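Local coordinates for protein aspartate-semialdehyde dehydrogenase (Thermus thermophilus, PDB 2YV3) that probably catalyses the NADPH-dependent reductive dephosphorylation of L-aspartyl-4-phosphate to L-aspartate-semialdehyde, a shared step in making lysine, methionine and threonine, at residues F25-L30 with A44-E49; A94-P99 with E207-W212; T127-M132 with F305-D310; D196-Q199 with Y203-E206. All coordinates share one frame; numbering follows the deposited sequence.

Interaction 1. Residues F25-L30 with A44-E49; sequences FPLSEL and AFRGEE
Leu27 lays its branched end against the Arg46 guanidinium, the two side chains arriving from opposite directions. CG meets the guanidinium at its edge, in plane. Leu27 CD1 is 3.5 Å from Arg46 NH1 and Leu27 CD2 3.5 Å from Arg46 NH2. CD1 also touches the Phe45 ring edge near its plane, 3.9 Å from Phe45 CE2, so one leucine serves an aromatic edge and a cationic group. Arg46 reaches the loop with its chain extended from CG to NE, and its CG passes over a face of the Phe45 ring. At the far end Arg46 NH2 gives Phe25 O a weak hydrogen bond of 3.3 Å. Phe45 and Arg46 belong to a beta-hairpin at the margin of the Rossmann-type NAD-binding domain: strands 42-45 and 48-54 join through a type I' turn from Phe45 to Glu48, with Phe45 N bonded to Glu48 O at 2.7 Å. An alanine in place of Leu27 would remove CG and both methyls and is likely to open a gap beside Phe45 CE2, with the guanidinium freer to swing. Phe45 also packs on Leu17 and Glu21 of helix 11-22, while the Phe25 ring leads away to meet Trp327 of helix 319-327.

Interaction 2. Residues A94-P99 with E207-W212; sequences AWRYEP and EMKVVW
Tyr97 and Trp212 form a T-shaped pair in which the six-membered ring of Trp212 points its edge at a face of Tyr97, planes 76° apart and centroids 5.9 Å apart. Trp212 CE3 makes the closest approach, 4.5 Å from Tyr97 CE1. The opposite face of the tyrosine is covered by its own neighbour, Arg96 CB lying 3.6 Å above the plane, over the centre, and the ring is thus held between the two. Lys209 crosses Tyr97 at about a right angle, its CG 3.7 Å from Tyr97 OH, a hydroxyl that is hydrogen-bonded to Ser93. A bend at chi3 (72°) then carries the lysine end to the rim of the Arg96 guanidinium, where Lys209 NZ lies in its plane, 3.5 Å from Arg96 NH1. Arg96 is predicted to bind phosphate, and two cations gathered here are consistent with an anion pocket. Each also has a carboxylate: Glu213 for Arg96 and Glu206 for Lys209. A methionine replacing Lys209 would probably leave Glu206 without its counter-charge and weaken the positive field beside Arg96. The contact ties a loop of the NAD-binding half to helix 205-219. That loop is backed by helix 70-83 through Trp95 on Ala78 and Leu79, while the helix packs Val210 and Val211 against strand 224-228.

Interaction 3. Residues T127-M132 with F305-D310; sequences TAILAM and FFVVGD
Ile129 CD1 sits over one face of the flat peptide group joining Val308 and Gly309, 3.5 Å from Val308 C and 3.4 Å from Gly309 N. Toward the start of the segment, the Phe305 ring has Val307 CG2 at its edge, in plane. The contact sets helix 125-141 across a mixed beta-sheet, the helix-on-sheet packing of the catalytic and dimerisation domain in this family, with segment axes 8.2 Å apart and directions 127° apart. Its closest backbone point is at Gly309, which has no side chain; the Ile129 and Gly309 CA atoms lie 5.7 Å apart. No hydrogen bond crosses the interface; van der Waals packing closes it. Strand 302-310 spends its backbone groups on its neighbours: Val307 pairs with Glu240, Val308 with Glu289, and Gly309 with His238, the predicted proton acceptor. The helix starts at Cys125, the predicted acyl-thioester nucleophile, and Ile129 lies one turn further on. Both elements therefore run close to the probable catalytic centre. Val288 of strand 288-295 touches both Ile129 and Val307. These two side chains run alongside in opposite senses: Val307 CG1, anti to the backbone N (chi1 -167°), meets Ile129 CD1 at 3.2 Å.

Interaction 4. Residues D196-Q199 with Y203-E206; sequences DAFQ and YTRE
Two backbone hydrogen bonds clasp the segments, Gln199 N to Tyr203 O at 2.9 Å and nearly straight (174°), and Arg205 N to Ala197 O at 2.6 Å but more bent. They flank Phe198 and Thr204, whose CA atoms lie 4.2 Å apart in a single beta bridge. Asp196 lies alongside Arg205, pointing the same way, with OD2 against the aliphatic Arg205 CB and CG; Asp196 OD2 and Arg205 NE are 4.6 Å apart, near but without a salt bridge. Thr204 is the N-cap of helix 205-219. Its OG1 caps a backbone N in the first turn while Glu207 OE1 takes the Thr204 N-H, a capping box. With chi1 at 73°, OG1 sits between the backbone N and the carbonyl carbon, and CG2 lies over a face of the Phe198 ring in a CH-pi contact, 4.0 Å from the centroid and 21° off the normal. Phe198 also meets His194 edge-to-face and packs on Pro271 of the second subunit. Tyr203, whose CB points away from segment 196-199, makes a cation-pi contact with Arg294 of that subunit. Asp196 CB packs 3.8 Å from Glu206 CB, and the Glu206 side chain lies beside the predicted site residues Gln152 and Cys125.

Interaction 3 is buried and without a hydrogen bond across it, whereas the other three are only partly buried and mix polar with aromatic or aliphatic contacts. Interaction 1 stands apart at the outer margin of the NAD-binding domain, its centre at least 30 Å from the others and away from the predicted sites. Interactions 2 and 4 share helix 205-219, one along its first turns and one at its capped start, and meet where Trp212 CH2 lies 3.1 Å from Gln199 NE2. Both reach the second subunit. Interaction 2 touches interaction 3 through Val210 CG1 and Leu130 CD2, 4.0 Å apart. Interaction 2 approaches the predicted catalytic centre through Lys209, interaction 3 through Ile129 and interaction 4 through Glu206.

Interaction 1. Residues F25-L30 with A44-E49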
loop_
_atom_site.group_PDB
_atom_site.type_symbol
_atom_site.label_atom_id
_atom_site.label_comp_id
_atom_site.label_asym_id
_atom_site.label_seq_id
_atom_site.Cartn_x
_atom_site.Cartn_y
_atom_site.Cartn_z
ATOM N N PHE A 25 -2.021 -34.173 9.531
ATOM C CA PHE A 25 -2.268 -34.106 10.969
ATOM C C PHE A 25 -2.986 -35.378 11.391
ATOM O O PHE A 25 -4.095 -35.660 10.948
ATOM C CB PHE A 25 -3.103 -32.880 11.346
ATOM C CG PHE A 25 -3.021 -32.528 12.811
ATOM C CD1 PHE A 25 -3.873 -33.122 13.737
ATOM C CD2 PHE A 25 -2.037 -31.646 13.276
ATOM C CE1 PHE A 25 -3.743 -32.843 15.115
ATOM C CE2 PHE A 25 -1.900 -31.362 14.641
ATOM C CZ PHE A 25 -2.748 -31.959 15.558
ATOM N N PRO A 26 -2.348 -36.156 12.271
ATOM C CA PRO A 26 -2.831 -37.426 12.810
ATOM C C PRO A 26 -3.992 -37.296 13.763
ATOM O O PRO A 26 -3.793 -37.194 14.966
ATOM C CB PRO A 26 -1.603 -37.980 13.518
ATOM C CG PRO A 26 -1.045 -36.735 14.150
ATOM C CD PRO A 26 -1.139 -35.720 12.999
ATOM N N LEU A 27 -5.204 -37.271 13.235
ATOM C CA LEU A 27 -6.356 -37.206 14.113
ATOM C C LEU A 27 -6.781 -38.645 14.412
ATOM O O LEU A 27 -6.042 -39.591 14.120
ATOM C CB LEU A 27 -7.517 -36.411 13.477
ATOM C CG LEU A 27 -7.889 -36.431 11.987
ATOM C CD1 LEU A 27 -7.178 -35.319 11.245
ATOM C CD2 LEU A 27 -7.577 -37.799 11.412
ATOM N N SER A 28 -7.957 -38.790 15.016
ATOM C CA SER A 28 -8.536 -40.091 15.377
ATOM C C SER A 28 -9.986 -39.875 15.032
ATOM O O SER A 28 -10.660 -40.736 14.464
ATOM C CB SER A 28 -8.378 -40.357 16.893
ATOM O OG SER A 28 -9.383 -41.204 17.441
ATOM N N GLU A 29 -10.428 -38.677 15.380
ATOM C CA GLU A 29 -11.778 -38.231 15.162
ATOM C C GLU A 29 -11.730 -37.095 14.162
ATOM O O GLU A 29 -10.662 -36.663 13.746
ATOM C CB GLU A 29 -12.381 -37.746 16.483
ATOM C CG GLU A 29 -13.667 -36.941 16.340
ATOM C CD GLU A 29 -14.783 -37.738 15.674
ATOM O OE1 GLU A 29 -15.141 -38.805 16.221
ATOM O OE2 GLU A 29 -15.306 -37.305 14.615
ATOM N N LEU A 30 -12.903 -36.598 13.808
ATOM C CA LEU A 30 -13.045 -35.535 12.841
ATOM C C LEU A 30 -14.379 -34.848 13.143
ATOM O O LEU A 30 -15.432 -35.347 12.750
ATOM C CB LEU A 30 -13.073 -36.155 11.439
ATOM C CG LEU A 30 -14.224 -37.131 11.096
ATOM C CD1 LEU A 30 -14.097 -37.549 9.652
ATOM C CD2 LEU A 30 -14.211 -38.366 12.001
ATOM N N ALA A 44 -15.442 -31.304 2.895
ATOM C CA ALA A 44 -14.730 -32.458 2.380
ATOM C C ALA A 44 -13.367 -32.571 3.003
ATOM O O ALA A 44 -12.631 -31.587 3.115
ATOM C CB ALA A 44 -14.595 -32.343 0.870
ATOM N N PHE A 45 -13.027 -33.785 3.389
ATOM C CA PHE A 45 -11.753 -34.041 4.006
ATOM C C PHE A 45 -11.267 -35.373 3.461
ATOM O O PHE A 45 -12.065 -36.279 3.220
ATOM C CB PHE A 45 -11.932 -34.096 5.524
ATOM C CG PHE A 45 -10.651 -34.023 6.285
ATOM C CD1 PHE A 45 -9.738 -32.999 6.034
ATOM C CD2 PHE A 45 -10.351 -34.968 7.249
ATOM C CE1 PHE A 45 -8.544 -32.922 6.734
ATOM C CE2 PHE A 45 -9.160 -34.900 7.958
ATOM C CZ PHE A 45 -8.253 -33.877 7.702
ATOM N N ARG A 46 -9.963 -35.494 3.260
ATOM C CA ARG A 46 -9.401 -36.721 2.719
ATOM C C ARG A 46 -10.302 -37.278 1.583
ATOM O O ARG A 46 -10.343 -38.490 1.320
ATOM C CB ARG A 46 -9.213 -37.734 3.847
ATOM C CG ARG A 46 -8.135 -37.316 4.849
ATOM C CD ARG A 46 -7.830 -38.431 5.858
ATOM N NE ARG A 46 -6.665 -38.132 6.697
ATOM C CZ ARG A 46 -6.714 -37.645 7.943
ATOM N NH1 ARG A 46 -7.878 -37.401 8.520
ATOM N NH2 ARG A 46 -5.589 -37.389 8.608
ATOM N N GLY A 47 -11.002 -36.361 0.911
ATOM C CA GLY A 47 -11.876 -36.712 -0.188
ATOM C C GLY A 47 -13.198 -37.227 0.317
ATOM O O GLY A 47 -14.180 -37.347 -0.422
ATOM N N GLU A 48 -13.216 -37.537 1.601
ATOM C CA GLU A 48 -14.408 -38.055 2.245
ATOM C C GLU A 48 -15.256 -36.878 2.732
ATOM O O GLU A 48 -14.735 -35.864 3.217
ATOM C CB GLU A 48 -13.990 -38.951 3.415
ATOM C CG GLU A 48 -12.709 -39.755 3.113
ATOM C CD GLU A 48 -11.992 -40.256 4.365
ATOM O OE1 GLU A 48 -11.754 -39.447 5.292
ATOM O OE2 GLU A 48 -11.658 -41.458 4.413
ATOM N N GLU A 49 -16.566 -37.013 2.580
ATOM C CA GLU A 49 -17.514 -35.985 3.004
ATOM C C GLU A 49 -17.790 -36.083 4.522
ATOM O O GLU A 49 -17.946 -37.164 5.066
ATOM C CB GLU A 49 -18.796 -36.151 2.189
ATOM C CG GLU A 49 -18.956 -37.579 1.624
ATOM C CD GLU A 49 -18.359 -37.762 0.221
ATOM O OE1 GLU A 49 -18.942 -37.249 -0.761
ATOM O OE2 GLU A 49 -17.307 -38.421 0.094
#

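Interaction 2. Residues A94-P99 with E207-W212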
loop_
_atom_site.group_PDB
_atom_site.type_symbol
_atom_site.label_atom_id
_atom_site.label_comp_id
_atom_site.label_asym_id
_atom_site.label_seq_id
_atom_site.Cartn_x
_atom_site.Cartn_y
_atom_site.Cartn_z
ATOM N N ALA A 94 -10.571 -12.749 21.330
ATOM C CA ALA A 94 -11.486 -12.823 22.444
ATOM C C ALA A 94 -10.654 -13.061 23.680
ATOM O O ALA A 94 -10.929 -12.494 24.736
ATOM C CB ALA A 94 -12.459 -13.963 22.241
ATOM N N TRP A 95 -9.617 -13.885 23.531
ATOM C CA TRP A 95 -8.725 -14.211 24.636
ATOM C C TRP A 95 -7.274 -13.726 24.446
ATOM O O TRP A 95 -6.439 -13.910 25.330
ATOM C CB TRP A 95 -8.730 -15.723 24.862
ATOM C CG TRP A 95 -10.095 -16.282 24.961
ATOM C CD1 TRP A 95 -10.782 -16.951 23.989
ATOM C CD2 TRP A 95 -10.973 -16.189 26.081
ATOM N NE1 TRP A 95 -12.032 -17.275 24.436
ATOM C CE2 TRP A 95 -12.179 -16.820 25.720
ATOM C CE3 TRP A 95 -10.859 -15.630 27.363
ATOM C CZ2 TRP A 95 -13.270 -16.913 26.587
ATOM C CZ3 TRP A 95 -11.947 -15.721 28.229
ATOM C CH2 TRP A 95 -13.138 -16.360 27.832
ATOM N N ARG A 96 -6.990 -13.109 23.296
ATOM C CA ARG A 96 -5.655 -12.606 22.964
ATOM C C ARG A 96 -5.028 -11.690 23.997
ATOM O O ARG A 96 -3.904 -11.906 24.427
ATOM C CB ARG A 96 -5.682 -11.828 21.655
ATOM C CG ARG A 96 -5.653 -12.636 20.385
ATOM C CD ARG A 96 -5.747 -11.665 19.223
ATOM N NE ARG A 96 -6.094 -12.316 17.968
ATOM C CZ ARG A 96 -6.496 -11.657 16.892
ATOM N NH1 ARG A 96 -6.590 -10.336 16.933
ATOM N NH2 ARG A 96 -6.827 -12.310 15.787
ATOM N N TYR A 97 -5.753 -10.650 24.376
ATOM C CA TYR A 97 -5.241 -9.685 25.333
ATOM C C TYR A 97 -5.588 -10.055 26.745
ATOM O O TYR A 97 -5.914 -9.200 27.543
ATOM C CB TYR A 97 -5.785 -8.299 24.990
ATOM C CG TYR A 97 -5.919 -8.137 23.495
ATOM C CD1 TYR A 97 -4.796 -8.216 22.667
ATOM C CD2 TYR A 97 -7.175 -8.064 22.895
ATOM C CE1 TYR A 97 -4.922 -8.242 21.291
ATOM C CE2 TYR A 97 -7.305 -8.090 21.510
ATOM C CZ TYR A 97 -6.169 -8.180 20.720
ATOM O OH TYR A 97 -6.288 -8.195 19.358
ATOM N N GLU A 98 -5.512 -11.338 27.064
ATOM C CA GLU A 98 -5.828 -11.771 28.418
ATOM C C GLU A 98 -4.600 -12.429 29.067
ATOM O O GLU A 98 -4.044 -13.381 28.533
ATOM C CB GLU A 98 -7.023 -12.724 28.386
ATOM C CG GLU A 98 -8.019 -12.470 27.231
ATOM C CD GLU A 98 -8.556 -11.022 27.121
ATOM O OE1 GLU A 98 -9.035 -10.464 28.136
ATOM O OE2 GLU A 98 -8.514 -10.448 26.001
ATOM N N PRO A 99 -4.159 -11.898 30.225
ATOM C CA PRO A 99 -3.022 -12.296 31.074
ATOM C C PRO A 99 -2.795 -13.798 31.362
ATOM O O PRO A 99 -1.724 -14.200 31.826
ATOM C CB PRO A 99 -3.275 -11.513 32.356
ATOM C CG PRO A 99 -3.890 -10.255 31.845
ATOM C CD PRO A 99 -4.869 -10.750 30.820
ATOM N N GLU A 207 -4.755 -1.676 13.146
ATOM C CA GLU A 207 -3.460 -1.038 13.329
ATOM C C GLU A 207 -2.921 -1.322 14.725
ATOM O O GLU A 207 -1.793 -1.801 14.875
ATOM C CB GLU A 207 -3.584 0.480 13.129
ATOM C CG GLU A 207 -3.916 0.860 11.709
ATOM C CD GLU A 207 -4.251 2.325 11.528
ATOM O OE1 GLU A 207 -5.265 2.786 12.085
ATOM O OE2 GLU A 207 -3.499 3.021 10.822
ATOM N N MET A 208 -3.747 -1.035 15.735
ATOM C CA MET A 208 -3.383 -1.213 17.140
ATOM C C MET A 208 -2.914 -2.598 17.559
ATOM O O MET A 208 -2.184 -2.750 18.546
ATOM C CB MET A 208 -4.536 -0.762 18.031
ATOM C CG MET A 208 -4.548 0.741 18.213
ATOM S SD MET A 208 -2.831 1.312 18.329
ATOM C CE MET A 208 -2.359 0.740 19.947
ATOM N N LYS A 209 -3.321 -3.598 16.788
ATOM C CA LYS A 209 -2.956 -4.978 17.040
ATOM C C LYS A 209 -1.496 -5.203 16.677
ATOM O O LYS A 209 -0.779 -5.893 17.405
ATOM C CB LYS A 209 -3.880 -5.889 16.233
ATOM C CG LYS A 209 -5.311 -5.794 16.732
ATOM C CD LYS A 209 -6.352 -6.173 15.684
ATOM C CE LYS A 209 -6.382 -7.668 15.386
ATOM N NZ LYS A 209 -7.508 -8.022 14.472
ATOM N N VAL A 210 -1.044 -4.603 15.570
ATOM C CA VAL A 210 0.345 -4.753 15.144
ATOM C C VAL A 210 1.249 -4.455 16.325
ATOM O O VAL A 210 2.377 -4.921 16.373
ATOM C CB VAL A 210 0.713 -3.785 13.972
ATOM C CG1 VAL A 210 2.195 -3.924 13.603
ATOM C CG2 VAL A 210 -0.171 -4.068 12.756
ATOM N N VAL A 211 0.735 -3.686 17.283
ATOM C CA VAL A 211 1.483 -3.309 18.485
ATOM C C VAL A 211 1.228 -4.205 19.707
ATOM O O VAL A 211 2.137 -4.891 20.170
ATOM C CB VAL A 211 1.167 -1.865 18.899
ATOM C CG1 VAL A 211 2.236 -1.363 19.861
ATOM C CG2 VAL A 211 1.061 -0.980 17.671
ATOM N N TRP A 212 0.005 -4.193 20.237
ATOM C CA TRP A 212 -0.323 -5.008 21.414
ATOM C C TRP A 212 0.047 -6.489 21.243
ATOM O O TRP A 212 0.446 -7.163 22.197
ATOM C CB TRP A 212 -1.816 -4.920 21.741
ATOM C CG TRP A 212 -2.343 -3.525 21.882
ATOM C CD1 TRP A 212 -1.652 -2.416 22.283
ATOM C CD2 TRP A 212 -3.693 -3.096 21.660
ATOM N NE1 TRP A 212 -2.489 -1.325 22.319
ATOM C CE2 TRP A 212 -3.748 -1.716 21.941
ATOM C CE3 TRP A 212 -4.866 -3.749 21.250
ATOM C CZ2 TRP A 212 -4.920 -0.977 21.829
ATOM C CZ3 TRP A 212 -6.031 -3.018 21.142
ATOM C CH2 TRP A 212 -6.053 -1.646 21.429
#

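Interaction 3. Residues T127-M132 with F305-D310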
loop_
_atom_site.group_PDB
_atom_site.type_symbol
_atom_site.label_atom_id
_atom_site.label_comp_id
_atom_site.label_asym_id
_atom_site.label_seq_id
_atom_site.Cartn_x
_atom_site.Cartn_y
_atom_site.Cartn_z
ATOM N N THR A 127 -0.114 -9.532 11.960
ATOM C CA THR A 127 0.948 -9.712 12.956
ATOM C C THR A 127 1.768 -10.981 12.762
ATOM O O THR A 127 2.990 -10.963 12.878
ATOM C CB THR A 127 0.383 -9.735 14.401
ATOM O OG1 THR A 127 -0.046 -8.422 14.787
ATOM C CG2 THR A 127 1.442 -10.198 15.369
ATOM N N ALA A 128 1.080 -12.082 12.477
ATOM C CA ALA A 128 1.733 -13.362 12.266
ATOM C C ALA A 128 2.853 -13.221 11.238
ATOM O O ALA A 128 4.044 -13.319 11.587
ATOM C CB ALA A 128 0.729 -14.390 11.806
ATOM N N ILE A 129 2.490 -12.972 9.979
ATOM C CA ILE A 129 3.515 -12.852 8.949
ATOM C C ILE A 129 4.585 -11.823 9.299
ATOM O O ILE A 129 5.766 -12.139 9.241
ATOM C CB ILE A 129 2.920 -12.549 7.534
ATOM C CG1 ILE A 129 3.219 -11.104 7.122
ATOM C CG2 ILE A 129 1.425 -12.872 7.506
ATOM C CD1 ILE A 129 3.649 -10.975 5.678
ATOM N N LEU A 130 4.199 -10.611 9.681
ATOM C CA LEU A 130 5.190 -9.607 10.038
ATOM C C LEU A 130 6.194 -10.127 11.073
ATOM O O LEU A 130 7.343 -9.702 11.091
ATOM C CB LEU A 130 4.520 -8.343 10.583
ATOM C CG LEU A 130 5.471 -7.172 10.881
ATOM C CD1 LEU A 130 6.349 -6.916 9.650
ATOM C CD2 LEU A 130 4.693 -5.927 11.276
ATOM N N ALA A 131 5.761 -11.039 11.935
ATOM C CA ALA A 131 6.643 -11.603 12.954
ATOM C C ALA A 131 7.531 -12.652 12.296
ATOM O O ALA A 131 8.731 -12.735 12.531
ATOM C CB ALA A 131 5.807 -12.239 14.076
ATOM N N MET A 132 6.914 -13.460 11.455
ATOM C CA MET A 132 7.638 -14.493 10.755
ATOM C C MET A 132 8.923 -13.928 10.163
ATOM O O MET A 132 9.906 -14.638 9.964
ATOM C CB MET A 132 6.760 -15.065 9.648
ATOM C CG MET A 132 7.215 -16.419 9.177
ATOM S SD MET A 132 6.726 -17.739 10.290
ATOM C CE MET A 132 6.390 -16.872 11.896
ATOM N N PHE A 305 12.223 -3.277 4.491
ATOM C CA PHE A 305 11.925 -4.507 3.776
ATOM C C PHE A 305 10.449 -4.554 3.439
ATOM O O PHE A 305 9.687 -3.721 3.902
ATOM C CB PHE A 305 12.332 -5.762 4.563
ATOM C CG PHE A 305 12.111 -5.665 6.049
ATOM C CD1 PHE A 305 12.998 -4.939 6.854
ATOM C CD2 PHE A 305 11.051 -6.340 6.656
ATOM C CE1 PHE A 305 12.843 -4.889 8.232
ATOM C CE2 PHE A 305 10.883 -6.296 8.041
ATOM C CZ PHE A 305 11.791 -5.564 8.829
ATOM N N PHE A 306 10.073 -5.519 2.598
ATOM C CA PHE A 306 8.694 -5.726 2.155
ATOM C C PHE A 306 8.380 -7.176 2.494
ATOM O O PHE A 306 9.244 -8.029 2.433
ATOM C CB PHE A 306 8.581 -5.507 0.638
ATOM C CG PHE A 306 7.168 -5.351 0.142
ATOM C CD1 PHE A 306 6.423 -4.224 0.470
ATOM C CD2 PHE A 306 6.577 -6.337 -0.635
ATOM C CE1 PHE A 306 5.108 -4.077 0.036
ATOM C CE2 PHE A 306 5.251 -6.204 -1.081
ATOM C CZ PHE A 306 4.518 -5.063 -0.736
ATOM N N VAL A 307 7.141 -7.468 2.840
ATOM C CA VAL A 307 6.809 -8.829 3.213
ATOM C C VAL A 307 5.453 -9.273 2.721
ATOM O O VAL A 307 4.511 -8.493 2.658
ATOM C CB VAL A 307 6.839 -8.990 4.752
ATOM C CG1 VAL A 307 6.807 -10.456 5.123
ATOM C CG2 VAL A 307 8.094 -8.308 5.332
ATOM N N VAL A 308 5.342 -10.535 2.366
ATOM C CA VAL A 308 4.063 -11.026 1.924
ATOM C C VAL A 308 3.841 -12.406 2.528
ATOM O O VAL A 308 4.767 -13.196 2.660
ATOM C CB VAL A 308 4.003 -11.066 0.373
ATOM C CG1 VAL A 308 2.564 -11.025 -0.114
ATOM C CG2 VAL A 308 4.742 -9.875 -0.186
ATOM N N GLY A 309 2.611 -12.680 2.929
ATOM C CA GLY A 309 2.290 -13.973 3.500
ATOM C C GLY A 309 0.845 -14.235 3.183
ATOM O O GLY A 309 0.069 -13.295 3.111
ATOM N N ASP A 310 0.483 -15.495 2.978
ATOM C CA ASP A 310 -0.901 -15.811 2.662
ATOM C C ASP A 310 -1.711 -15.509 3.905
ATOM O O ASP A 310 -1.378 -15.967 4.997
ATOM C CB ASP A 310 -1.068 -17.281 2.278
ATOM C CG ASP A 310 -2.503 -17.620 1.915
ATOM O OD1 ASP A 310 -2.861 -17.599 0.712
ATOM O OD2 ASP A 310 -3.288 -17.889 2.845
#

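Interaction 4. Residues D196-Q199 with Y203-E206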
loop_
_atom_site.group_PDB
_atom_site.type_symbol
_atom_site.label_atom_id
_atom_site.label_comp_id
_atom_site.label_asym_id
_atom_site.label_seq_id
_atom_site.Cartn_x
_atom_site.Cartn_y
_atom_site.Cartn_z
ATOM N N ASP A 196 -10.137 -1.590 10.569
ATOM C CA ASP A 196 -11.062 -1.888 11.667
ATOM C C ASP A 196 -11.801 -0.742 12.372
ATOM O O ASP A 196 -12.316 0.175 11.727
ATOM C CB ASP A 196 -10.369 -2.754 12.718
ATOM C CG ASP A 196 -11.276 -3.822 13.244
ATOM O OD1 ASP A 196 -11.906 -4.483 12.397
ATOM O OD2 ASP A 196 -11.369 -4.002 14.474
ATOM N N ALA A 197 -11.868 -0.818 13.700
ATOM C CA ALA A 197 -12.566 0.186 14.507
ATOM C C ALA A 197 -11.639 1.310 14.959
ATOM O O ALA A 197 -10.545 1.054 15.437
ATOM C CB ALA A 197 -13.198 -0.492 15.726
ATOM N N PHE A 198 -12.085 2.552 14.811
ATOM C CA PHE A 198 -11.285 3.705 15.204
ATOM C C PHE A 198 -11.304 3.879 16.691
ATOM O O PHE A 198 -12.359 3.890 17.304
ATOM C CB PHE A 198 -11.803 4.993 14.543
ATOM C CG PHE A 198 -11.416 5.125 13.106
ATOM C CD1 PHE A 198 -10.167 5.605 12.758
ATOM C CD2 PHE A 198 -12.268 4.696 12.106
ATOM C CE1 PHE A 198 -9.764 5.651 11.420
ATOM C CE2 PHE A 198 -11.883 4.740 10.779
ATOM C CZ PHE A 198 -10.623 5.217 10.432
ATOM N N GLN A 199 -10.120 4.011 17.271
ATOM C CA GLN A 199 -9.993 4.202 18.705
ATOM C C GLN A 199 -9.803 5.682 18.971
ATOM O O GLN A 199 -9.907 6.494 18.050
ATOM C CB GLN A 199 -8.802 3.432 19.240
ATOM C CG GLN A 199 -9.144 2.565 20.407
ATOM C CD GLN A 199 -9.029 1.116 20.054
ATOM O OE1 GLN A 199 -9.545 0.681 19.023
ATOM N NE2 GLN A 199 -8.348 0.348 20.903
ATOM N N TYR A 203 -5.747 5.582 15.469
ATOM C CA TYR A 203 -5.553 4.295 14.813
ATOM C C TYR A 203 -6.826 3.447 14.848
ATOM O O TYR A 203 -7.812 3.791 15.505
ATOM C CB TYR A 203 -4.412 3.540 15.494
ATOM C CG TYR A 203 -3.088 4.209 15.298
ATOM C CD1 TYR A 203 -2.259 3.838 14.251
ATOM C CD2 TYR A 203 -2.708 5.303 16.084
ATOM C CE1 TYR A 203 -1.091 4.536 13.975
ATOM C CE2 TYR A 203 -1.537 6.010 15.820
ATOM C CZ TYR A 203 -0.737 5.618 14.757
ATOM O OH TYR A 203 0.400 6.319 14.447
ATOM N N THR A 204 -6.797 2.346 14.107
ATOM C CA THR A 204 -7.922 1.420 14.047
ATOM C C THR A 204 -7.537 0.198 14.871
ATOM O O THR A 204 -6.354 -0.019 15.145
ATOM C CB THR A 204 -8.228 0.984 12.586
ATOM O OG1 THR A 204 -7.211 0.085 12.116
ATOM C CG2 THR A 204 -8.295 2.212 11.674
ATOM N N ARG A 205 -8.526 -0.590 15.275
ATOM C CA ARG A 205 -8.250 -1.780 16.072
ATOM C C ARG A 205 -7.235 -2.643 15.345
ATOM O O ARG A 205 -6.384 -3.247 15.970
ATOM C CB ARG A 205 -9.540 -2.577 16.334
ATOM C CG ARG A 205 -9.321 -4.005 16.846
ATOM C CD ARG A 205 -10.030 -4.288 18.180
ATOM N NE ARG A 205 -9.929 -5.706 18.547
ATOM C CZ ARG A 205 -10.329 -6.228 19.706
ATOM N NH1 ARG A 205 -10.869 -5.457 20.640
ATOM N NH2 ARG A 205 -10.175 -7.524 19.938
ATOM N N GLU A 206 -7.320 -2.691 14.023
ATOM C CA GLU A 206 -6.376 -3.484 13.240
ATOM C C GLU A 206 -4.960 -2.949 13.458
ATOM O O GLU A 206 -4.077 -3.671 13.898
ATOM C CB GLU A 206 -6.729 -3.412 11.756
ATOM C CG GLU A 206 -6.017 -4.428 10.906
ATOM C CD GLU A 206 -6.612 -5.823 11.003
ATOM O OE1 GLU A 206 -7.489 -6.088 11.875
ATOM O OE2 GLU A 206 -6.186 -6.672 10.193
#